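Local coordinates for CalS11 (Micromonospora echinospora, PDB 3TOS), which probably transfers a methyl group from S-adenosylmethionine to a hydroxyl oxygen during calicheamicin biosynthesis, and is seen here with S-adenosyl-L-homocysteine bound, at residues P70-F76 / V182-F188; D119-A125 / P221-G225. One frame throughout, in Å; residues are numbered along the deposited sequence.

Interaction 1: residues P70-F76 / V182-F188; sequences PGVIMEF and VIALAYF. With SAH (S-adenosyl-L-homocysteine), chain O.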
loop_
_atom_site.group_PDB
_atom_site.type_symbol
_atom_site.label_atom_id
_atom_site.label_comp_id
_atom_site.label_asym_id
_atom_site.label_seq_id
_atom_site.Cartn_x
_atom_site.Cartn_y
_atom_site.Cartn_z
ATOM N N PRO B 70 23.704 6.185 -9.380
ATOM C CA PRO B 70 24.939 6.134 -10.178
ATOM C C PRO B 70 26.150 6.298 -9.257
ATOM O O PRO B 70 26.043 6.729 -8.119
ATOM C CB PRO B 70 24.803 7.327 -11.148
ATOM C CG PRO B 70 23.803 8.176 -10.604
ATOM C CD PRO B 70 22.898 7.373 -9.680
ATOM N N GLY B 71 27.302 5.955 -9.762
ATOM C CA GLY B 71 28.549 6.231 -9.050
ATOM C C GLY B 71 29.297 5.050 -8.516
ATOM O O GLY B 71 29.004 3.895 -8.830
ATOM N N VAL B 72 30.263 5.359 -7.695
ATOM C CA VAL B 72 31.250 4.401 -7.160
ATOM C C VAL B 72 30.998 4.093 -5.695
ATOM O O VAL B 72 30.190 4.719 -5.017
ATOM C CB VAL B 72 32.706 4.912 -7.364
ATOM C CG1 VAL B 72 32.930 5.371 -8.842
ATOM C CG2 VAL B 72 32.979 6.090 -6.438
ATOM N N ILE B 73 31.682 3.050 -5.239
ATOM C CA ILE B 73 31.714 2.611 -3.827
ATOM C C ILE B 73 33.112 2.936 -3.313
ATOM O O ILE B 73 34.122 2.547 -3.952
ATOM C CB ILE B 73 31.461 1.067 -3.704
ATOM C CG1 ILE B 73 30.048 0.760 -4.212
ATOM C CG2 ILE B 73 31.626 0.638 -2.214
ATOM C CD1 ILE B 73 29.807 -0.786 -4.362
HETATM N N MSE B 74 33.159 3.698 -2.214
HETATM C CA MSE B 74 34.427 4.018 -1.545
HETATM C C MSE B 74 34.441 3.507 -0.127
HETATM O O MSE B 74 33.434 3.667 0.581
HETATM C CB MSE B 74 34.655 5.536 -1.526
HETATM C CG MSE B 74 34.852 6.102 -2.930
HETATM SE SE MSE B 74 35.287 7.994 -2.718
HETATM C CE MSE B 74 35.860 8.208 -4.527
ATOM N N GLU B 75 35.559 2.886 0.306
ATOM C CA GLU B 75 35.741 2.533 1.723
ATOM C C GLU B 75 36.942 3.292 2.200
ATOM O O GLU B 75 37.984 3.250 1.560
ATOM C CB GLU B 75 35.938 1.028 1.967
ATOM C CG GLU B 75 36.072 0.814 3.512
ATOM C CD GLU B 75 36.185 -0.633 3.907
ATOM O OE1 GLU B 75 36.913 -1.402 3.211
ATOM O OE2 GLU B 75 35.583 -0.987 4.922
ATOM N N PHE B 76 36.779 4.038 3.286
ATOM C CA PHE B 76 37.898 4.727 3.917
ATOM C C PHE B 76 38.247 3.900 5.161
ATOM O O PHE B 76 37.521 3.907 6.181
ATOM C CB PHE B 76 37.487 6.145 4.290
ATOM C CG PHE B 76 36.781 6.855 3.156
ATOM C CD1 PHE B 76 37.475 7.221 1.999
ATOM C CD2 PHE B 76 35.403 7.121 3.245
ATOM C CE1 PHE B 76 36.772 7.861 0.913
ATOM C CE2 PHE B 76 34.703 7.694 2.171
ATOM C CZ PHE B 76 35.420 8.103 1.006
ATOM N N VAL B 182 30.815 10.179 -9.300
ATOM C CA VAL B 182 29.656 10.316 -8.430
ATOM C C VAL B 182 29.871 9.245 -7.336
ATOM O O VAL B 182 30.394 8.185 -7.632
ATOM C CB VAL B 182 28.305 10.076 -9.174
ATOM C CG1 VAL B 182 27.140 10.203 -8.179
ATOM C CG2 VAL B 182 28.120 11.070 -10.325
ATOM N N ILE B 183 29.563 9.536 -6.075
ATOM C CA ILE B 183 29.757 8.537 -4.981
ATOM C C ILE B 183 28.426 7.990 -4.631
ATOM O O ILE B 183 27.552 8.717 -4.117
ATOM C CB ILE B 183 30.423 9.178 -3.735
ATOM C CG1 ILE B 183 31.813 9.683 -4.154
ATOM C CG2 ILE B 183 30.498 8.115 -2.512
ATOM C CD1 ILE B 183 32.511 10.570 -3.106
ATOM N N ALA B 184 28.211 6.707 -4.914
ATOM C CA ALA B 184 26.961 6.053 -4.508
ATOM C C ALA B 184 26.942 5.613 -3.042
ATOM O O ALA B 184 25.926 5.765 -2.356
ATOM C CB ALA B 184 26.672 4.870 -5.409
ATOM N N LEU B 185 28.075 5.085 -2.590
ATOM C CA LEU B 185 28.171 4.563 -1.218
ATOM C C LEU B 185 29.558 4.937 -0.686
ATOM O O LEU B 185 30.576 4.635 -1.303
ATOM C CB LEU B 185 27.951 3.023 -1.192
ATOM C CG LEU B 185 28.242 2.272 0.125
ATOM C CD1 LEU B 185 27.331 2.804 1.257
ATOM C CD2 LEU B 185 28.056 0.778 -0.109
ATOM N N ALA B 186 29.592 5.646 0.435
ATOM C CA ALA B 186 30.831 6.078 1.103
ATOM C C ALA B 186 30.828 5.415 2.463
ATOM O O ALA B 186 29.949 5.718 3.311
ATOM C CB ALA B 186 30.869 7.583 1.265
ATOM N N TYR B 187 31.733 4.423 2.643
ATOM C CA TYR B 187 31.815 3.655 3.889
ATOM C C TYR B 187 32.963 4.155 4.753
ATOM O O TYR B 187 34.136 3.923 4.458
ATOM C CB TYR B 187 31.919 2.137 3.589
ATOM C CG TYR B 187 31.566 1.357 4.842
ATOM C CD1 TYR B 187 32.544 1.035 5.805
ATOM C CD2 TYR B 187 30.246 0.980 5.108
ATOM C CE1 TYR B 187 32.192 0.413 7.003
ATOM C CE2 TYR B 187 29.890 0.332 6.281
ATOM C CZ TYR B 187 30.856 0.064 7.220
ATOM O OH TYR B 187 30.490 -0.575 8.397
ATOM N N PHE B 188 32.629 4.834 5.845
ATOM C CA PHE B 188 33.657 5.352 6.745
ATOM C C PHE B 188 34.035 4.351 7.813
ATOM O O PHE B 188 33.228 4.024 8.703
ATOM C CB PHE B 188 33.109 6.622 7.434
ATOM C CG PHE B 188 33.136 7.815 6.532
ATOM C CD1 PHE B 188 32.118 8.027 5.579
ATOM C CD2 PHE B 188 34.153 8.727 6.644
ATOM C CE1 PHE B 188 32.150 9.148 4.714
ATOM C CE2 PHE B 188 34.199 9.838 5.823
ATOM C CZ PHE B 188 33.166 10.081 4.836
HETATM N N SAH O . 37.207 -1.935 7.073
HETATM C CA SAH O . 38.171 -2.849 7.766
HETATM C CB SAH O . 38.655 -2.305 9.100
HETATM C CG SAH O . 39.489 -1.016 8.936
HETATM S SD SAH O . 40.427 -0.719 10.420
HETATM C C SAH O . 37.426 -4.162 8.002
HETATM O O SAH O . 38.020 -5.145 8.542
HETATM O OXT SAH O . 36.279 -4.332 7.570
HETATM C "C5'" SAH O . 40.778 1.044 10.330
HETATM C "C4'" SAH O . 41.683 1.455 9.120
HETATM O "O4'" SAH O . 41.649 2.883 8.988
HETATM C "C3'" SAH O . 43.142 1.079 9.418
HETATM O "O3'" SAH O . 43.620 0.115 8.448
HETATM C "C2'" SAH O . 43.853 2.421 9.363
HETATM O "O2'" SAH O . 45.184 2.385 8.808
HETATM C "C1'" SAH O . 42.897 3.261 8.484
HETATM N N9 SAH O . 43.072 4.718 8.700
HETATM C C8 SAH O . 42.836 5.430 9.834
HETATM N N7 SAH O . 43.209 6.709 9.571
HETATM C C5 SAH O . 43.685 6.806 8.313
HETATM C C6 SAH O . 44.216 7.894 7.484
HETATM N N6 SAH O . 44.375 9.132 8.007
HETATM N N1 SAH O . 44.568 7.571 6.214
HETATM C C2 SAH O . 44.416 6.309 5.711
HETATM N N3 SAH O . 44.001 5.245 6.434
HETATM C C4 SAH O . 43.573 5.501 7.721
#
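Large side chains pack on both faces of two parallel strands. On one, Ala186 gives a shallow place: its CB meets the edge of the Phe76 ring (CE2 to CB 3.9 Å), and beyond, that ring turns its edge to the face of Phe188, centroids 4.9 Å apart. The SE atom of Met74, a selenomethionine, rests on Ile183 CD1 at 3.8 Å. The pair forms the middle of a Rossmann-like methyltransferase sheet, strand 72-76 being flanked by 103-107 and 183-188 by 211-215. Past a beta bulge at Ala184 the ladder runs Met74 N to Leu185 O (2.9 Å), Tyr187 N to Met74 O (2.8 Å), Phe76 N to Tyr187 O (2.9 Å); the register shift lets Val72 O accept from Ala184 N (2.8 Å) and Leu185 N (3.2 Å). Gly71 CA lies 3.0 Å from Val182 O, where a CB would clash. On the other face Ile73 packs on Leu185 beneath helix 82-94, while Glu75, hydrogen-bonded to His83, brings OE2 within 2.9 Å of SAH N.

Interaction 2: residues D119-A125 / P221-G225; sequences DRVGPTA and PKWPG. With GLU (glutamic acid), chain P.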
loop_
_atom_site.group_PDB
_atom_site.type_symbol
_atom_site.label_atom_id
_atom_site.label_comp_id
_atom_site.label_asym_id
_atom_site.label_seq_id
_atom_site.Cartn_x
_atom_site.Cartn_y
_atom_site.Cartn_z
ATOM N N ASP B 119 40.658 11.012 20.174
ATOM C CA ASP B 119 40.595 9.575 19.802
ATOM C C ASP B 119 41.172 8.695 20.895
ATOM O O ASP B 119 41.029 7.459 20.805
ATOM C CB ASP B 119 41.442 9.311 18.543
ATOM C CG ASP B 119 40.991 10.140 17.349
ATOM O OD1 ASP B 119 39.771 10.144 17.067
ATOM O OD2 ASP B 119 41.872 10.765 16.695
ATOM N N ARG B 120 41.818 9.298 21.915
ATOM C CA ARG B 120 42.611 8.551 22.898
ATOM C C ARG B 120 41.798 8.077 24.104
ATOM O O ARG B 120 42.128 8.388 25.247
ATOM C CB ARG B 120 43.801 9.409 23.344
ATOM C CG ARG B 120 44.843 9.449 22.259
ATOM C CD ARG B 120 46.108 10.232 22.689
ATOM N NE ARG B 120 46.991 10.217 21.549
ATOM C CZ ARG B 120 48.148 10.832 21.447
ATOM N NH1 ARG B 120 48.630 11.533 22.469
ATOM N NH2 ARG B 120 48.829 10.707 20.315
ATOM N N VAL B 121 40.742 7.330 23.826
ATOM C CA VAL B 121 39.752 6.896 24.840
ATOM C C VAL B 121 40.089 5.457 25.296
ATOM O O VAL B 121 40.155 5.167 26.490
ATOM C CB VAL B 121 38.302 6.887 24.261
ATOM C CG1 VAL B 121 37.300 6.491 25.323
ATOM C CG2 VAL B 121 37.964 8.213 23.721
ATOM N N GLY B 122 40.243 4.551 24.321
ATOM C CA GLY B 122 40.617 3.171 24.594
ATOM C C GLY B 122 42.090 2.936 24.383
ATOM O O GLY B 122 42.818 3.868 24.002
ATOM N N PRO B 123 42.521 1.675 24.538
ATOM C CA PRO B 123 43.953 1.358 24.582
ATOM C C PRO B 123 44.541 1.009 23.214
ATOM O O PRO B 123 45.687 0.545 23.088
ATOM C CB PRO B 123 44.012 0.148 25.519
ATOM C CG PRO B 123 42.699 -0.573 25.252
ATOM C CD PRO B 123 41.677 0.567 25.010
ATOM N N THR B 124 43.760 1.198 22.159
ATOM C CA THR B 124 44.321 0.910 20.824
ATOM C C THR B 124 44.423 2.117 19.912
ATOM O O THR B 124 44.752 1.995 18.722
ATOM C CB THR B 124 43.596 -0.240 20.090
ATOM O OG1 THR B 124 42.213 0.092 19.969
ATOM C CG2 THR B 124 43.766 -1.542 20.853
ATOM N N ALA B 125 44.262 3.303 20.493
ATOM C CA ALA B 125 44.395 4.550 19.721
ATOM C C ALA B 125 45.850 5.049 19.729
ATOM O O ALA B 125 46.220 5.981 20.460
ATOM C CB ALA B 125 43.417 5.617 20.258
ATOM N N PRO B 221 31.560 4.426 22.235
ATOM C CA PRO B 221 32.349 5.186 23.202
ATOM C C PRO B 221 33.871 5.082 22.993
ATOM O O PRO B 221 34.598 6.045 23.310
ATOM C CB PRO B 221 31.960 4.540 24.566
ATOM C CG PRO B 221 30.526 4.036 24.363
ATOM C CD PRO B 221 30.536 3.552 22.874
ATOM N N LYS B 222 34.349 3.966 22.440
ATOM C CA LYS B 222 35.775 3.788 22.246
ATOM C C LYS B 222 36.318 4.706 21.120
ATOM O O LYS B 222 37.498 5.035 21.105
ATOM C CB LYS B 222 36.057 2.326 21.890
ATOM C CG LYS B 222 37.528 2.006 21.850
ATOM C CD LYS B 222 37.649 0.539 21.369
ATOM C CE LYS B 222 38.743 -0.154 21.980
ATOM N NZ LYS B 222 38.720 -1.580 21.491
ATOM N N TRP B 223 35.429 5.123 20.192
ATOM C CA TRP B 223 35.888 5.845 18.989
ATOM C C TRP B 223 34.932 6.974 18.682
ATOM O O TRP B 223 34.114 6.890 17.744
ATOM C CB TRP B 223 35.933 4.909 17.748
ATOM C CG TRP B 223 36.840 3.711 17.884
ATOM C CD1 TRP B 223 36.453 2.404 17.931
ATOM C CD2 TRP B 223 38.270 3.719 17.940
ATOM N NE1 TRP B 223 37.564 1.586 18.010
ATOM C CE2 TRP B 223 38.690 2.369 18.028
ATOM C CE3 TRP B 223 39.239 4.735 17.929
ATOM C CZ2 TRP B 223 40.022 2.004 18.080
ATOM C CZ3 TRP B 223 40.583 4.355 17.978
ATOM C CH2 TRP B 223 40.953 3.001 18.079
ATOM N N PRO B 224 35.009 8.040 19.474
ATOM C CA PRO B 224 34.060 9.145 19.311
ATOM C C PRO B 224 34.405 10.042 18.094
ATOM O O PRO B 224 33.656 10.999 17.860
ATOM C CB PRO B 224 34.212 9.905 20.643
ATOM C CG PRO B 224 35.690 9.741 20.984
ATOM C CD PRO B 224 36.000 8.282 20.544
ATOM N N GLY B 225 35.479 9.740 17.339
ATOM C CA GLY B 225 35.922 10.674 16.299
ATOM C C GLY B 225 34.933 10.892 15.153
ATOM O O GLY B 225 34.810 12.003 14.647
HETATM N N GLU P . 35.555 -1.079 13.521
HETATM C CA GLU P . 36.262 -2.404 13.650
HETATM C C GLU P . 35.238 -3.481 14.013
HETATM O O GLU P . 34.037 -3.179 14.140
HETATM C CB GLU P . 37.380 -2.351 14.737
HETATM C CG GLU P . 36.828 -2.033 16.149
HETATM C CD GLU P . 37.919 -1.894 17.221
HETATM O OE1 GLU P . 39.042 -2.432 17.044
HETATM O OE2 GLU P . 37.611 -1.338 18.286
HETATM O OXT GLU P . 35.560 -4.666 14.222
HETATM O O HOH W 1 37.940 8.237 17.538
HETATM O O HOH W 2 40.077 4.968 21.572
HETATM O O HOH W 3 40.643 -1.822 19.179
#
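Trp223 extends its indole against the 119-125 loop, with CZ3 3.9 Å from Ala125 CB and CZ2 3.5 Å from Thr124 OG1. The other end of the ring system serves the ligand: Trp223 NE1 donates to OE2 of the bound glutamate at 2.9 Å, 174° at the hydrogen. No direct hydrogen bond crosses between the segments; waters make the polar links. One water bonds to Asp119 O (2.8 Å), Gly122 N (2.8 Å) and Lys222 O (2.6 Å); a second bridges Thr124 OG1 (2.6 Å), Lys222 NZ (3.0 Å) and glutamate OE1 (2.7 Å), tying both loops to the ligand pocket. Val121 packs on the Pro224 ring, its CG2 3.7 Å from Pro224 CD. A third water links Asp119 OD1 (2.7 Å) to Gly225 N (2.9 Å), while Asp119 OD2 is hydrogen-bonded to Asn116 N. The contact thus joins the loop between strand 103-107 and helix 136-148 to the one that leads from strand 211-215 into helix 225-233.

How the interactions relate
Of the two contacts, one lies in the core sheet of a Rossmann-like methyltransferase and the other between loops that follow its strands. Their segments alternate along the chain: 70-76, 119-125, 182-188, then 221-225. Interaction 1 lies in the buried centre of the sheet, while interaction 2 joins loops that follow two other strands of that sheet, 103-107 and 211-215, which flank the central pair. The centres are 25 Å apart and the nearest atoms about 9 Å, so they do not touch. Between them lies the bound-ligand region: Glu75 belongs to the SAH pocket and Lys222 and Trp223 to the glutamate pocket, with Asp216 linking Tyr187 to the glutamate.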